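Side-chain contact in ribosomal-protein-alanine acetyltransferase (Clostridium acetobutylicum, PDB 3DNS), which probably acetylates protein N-terminal alanines, as a RimJ-type GNAT-family enzyme of which this chain is the N-terminal domain: residues I108-S111 and V117-D120. Numbering follows the deposited sequence.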
ATOM      1  N   ILE A 108      20.016   0.447 -12.369  1.00 22.11           N
ATOM      2  CA  ILE A 108      19.405  -0.127 -13.522  1.00 23.73           C
ATOM      3  C   ILE A 108      18.493   0.963 -14.054  1.00 24.37           C
ATOM      4  O   ILE A 108      17.374   1.122 -13.556  1.00 23.25           O
ATOM      5  CB  ILE A 108      18.543  -1.410 -13.179  1.00 22.40           C
ATOM      6  CG1 ILE A 108      19.368  -2.429 -12.388  1.00 24.47           C
ATOM      7  CG2 ILE A 108      18.067  -2.014 -14.439  1.00 23.55           C
ATOM      8  CD1 ILE A 108      18.556  -3.552 -11.756  1.00 25.04           C
ATOM      9  N   ASN A 109      18.962   1.685 -15.075  1.00 25.68           N
ATOM     10  CA  ASN A 109      18.204   2.807 -15.654  1.00 25.60           C
ATOM     11  C   ASN A 109      16.997   2.305 -16.462  1.00 25.72           C
ATOM     12  O   ASN A 109      17.091   1.322 -17.210  1.00 26.29           O
ATOM     13  CB  ASN A 109      19.068   3.651 -16.584  1.00 25.61           C
ATOM     14  CG  ASN A 109      20.331   4.178 -15.929  1.00 28.49           C
ATOM     15  OD1 ASN A 109      20.298   5.096 -15.122  1.00 33.07           O
ATOM     16  ND2 ASN A 109      21.469   3.634 -16.331  1.00 32.21           N
ATOM     17  N   LYS A 110      15.873   2.996 -16.321  1.00 25.95           N
ATOM     18  CA  LYS A 110      14.708   2.862 -17.219  1.00 25.18           C
ATOM     19  C   LYS A 110      14.167   1.424 -17.298  1.00 25.34           C
ATOM     20  O   LYS A 110      13.740   0.963 -18.359  1.00 25.38           O
ATOM     21  CB  LYS A 110      15.022   3.416 -18.607  1.00 25.80           C
ATOM     22  CG  LYS A 110      15.391   4.883 -18.708  1.00 25.80           C
ATOM     23  CD  LYS A 110      15.379   5.355 -20.222  1.00 27.10           C
ATOM     24  CE  LYS A 110      16.429   6.470 -20.517  1.00 28.84           C
ATOM     25  NZ  LYS A 110      16.336   7.307 -21.809  1.00 28.86           N
ATOM     26  N   SER A 111      14.168   0.729 -16.161  1.00 24.39           N
ATOM     27  CA  SER A 111      13.614  -0.642 -16.066  1.00 24.12           C
ATOM     28  C   SER A 111      12.185  -0.676 -15.569  1.00 23.68           C
ATOM     29  O   SER A 111      11.603  -1.770 -15.459  1.00 23.88           O
ATOM     30  CB  SER A 111      14.456  -1.540 -15.149  1.00 22.99           C
ATOM     31  OG  SER A 111      14.704  -0.894 -13.913  1.00 21.31           O
ATOM     32  N   VAL A 117       5.925   6.929 -17.692  1.00 35.30           N
ATOM     33  CA  VAL A 117       7.256   7.505 -17.534  1.00 34.54           C
ATOM     34  C   VAL A 117       8.191   6.367 -17.088  1.00 33.62           C
ATOM     35  O   VAL A 117       7.840   5.542 -16.198  1.00 32.73           O
ATOM     36  CB  VAL A 117       7.282   8.620 -16.426  1.00 34.89           C
ATOM     37  CG1 VAL A 117       6.493   8.198 -15.211  1.00 35.68           C
ATOM     38  CG2 VAL A 117       8.708   8.937 -15.995  1.00 34.09           C
ATOM     39  N   LEU A 118       9.385   6.354 -17.681  1.00 32.58           N
ATOM     40  CA  LEU A 118      10.394   5.363 -17.359  1.00 31.32           C
ATOM     41  C   LEU A 118      11.147   5.803 -16.091  1.00 30.60           C
ATOM     42  O   LEU A 118      11.595   6.946 -15.993  1.00 30.13           O
ATOM     43  CB  LEU A 118      11.386   5.199 -18.505  1.00 31.69           C
ATOM     44  CG  LEU A 118      10.960   4.579 -19.832  1.00 31.97           C
ATOM     45  CD1 LEU A 118      11.966   5.033 -20.940  1.00 31.43           C
ATOM     46  CD2 LEU A 118      10.878   3.067 -19.730  1.00 28.02           C
ATOM     47  N   LYS A 119      11.297   4.891 -15.134  1.00 28.97           N
ATOM     48  CA  LYS A 119      12.014   5.196 -13.918  1.00 28.29           C
ATOM     49  C   LYS A 119      13.172   4.207 -13.712  1.00 27.44           C
ATOM     50  O   LYS A 119      13.239   3.128 -14.346  1.00 27.67           O
ATOM     51  CB  LYS A 119      11.058   5.191 -12.727  1.00 28.64           C
ATOM     52  CG  LYS A 119      10.124   6.433 -12.603  1.00 28.93           C
ATOM     53  CD  LYS A 119       8.877   6.147 -11.682  1.00 29.55           C
ATOM     54  CE  LYS A 119       9.203   5.313 -10.463  1.00 29.05           C
ATOM     55  NZ  LYS A 119       8.121   5.155  -9.400  1.00 33.21           N
ATOM     56  N   ASP A 120      14.085   4.581 -12.824  1.00 26.35           N
ATOM     57  CA  ASP A 120      15.294   3.813 -12.569  1.00 25.61           C
ATOM     58  C   ASP A 120      15.080   2.939 -11.329  1.00 24.97           C
ATOM     59  O   ASP A 120      14.200   3.225 -10.505  1.00 23.39           O
ATOM     60  CB  ASP A 120      16.476   4.752 -12.329  1.00 24.71           C
ATOM     61  CG  ASP A 120      16.803   5.648 -13.533  1.00 25.75           C
ATOM     62  OD1 ASP A 120      16.384   5.378 -14.704  1.00 21.52           O
ATOM     63  OD2 ASP A 120      17.564   6.611 -13.286  1.00 26.26           O
TER
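N109 and D120 are the nearest CA pair of the two segments, 4.4 Å apart, in the antiparallel hairpin of strands 103-114 and 117-127, where the first strand is broken and turns a corner at K110. K110 has positive phi and psi, a left-handed conformation that interrupts the ladder. I108 O lies 3.5 Å from D120 CA, a CA-H...O contact. At the corner a side chain supplies the acceptor. K110 N donates to D120 OD1 over 2.9 Å, with an angle of 149° at the hydrogen. The donor comes from the anti side of the carboxylate, tilted out of its plane. D120 CG stands beside its own backbone N (chi1 -62°), which brings OD1 to 3.3 Å from N109 CA. The amide of N109 is turned almost perpendicular to this carboxylate, with N109 OD1 3.6 Å from D120 OD2. The CB of L118 points toward 108-111, and its CD1 packs on the aliphatic chain of K110, 3.5 Å from K110 CD. The CB of K119 points away from 108-111, and its NZ forms salt bridges with E114 and D89. S111 OG is hydrogen-bonded to E121. Backbone hydrogen bonds of I108 with E121 and of K119 with I112 hold the hairpin before and after the break. The contact lies at the protein surface. D120 gives the K110 N-H an acceptor where the strand breaks, and the lysine methylenes partly cover L118.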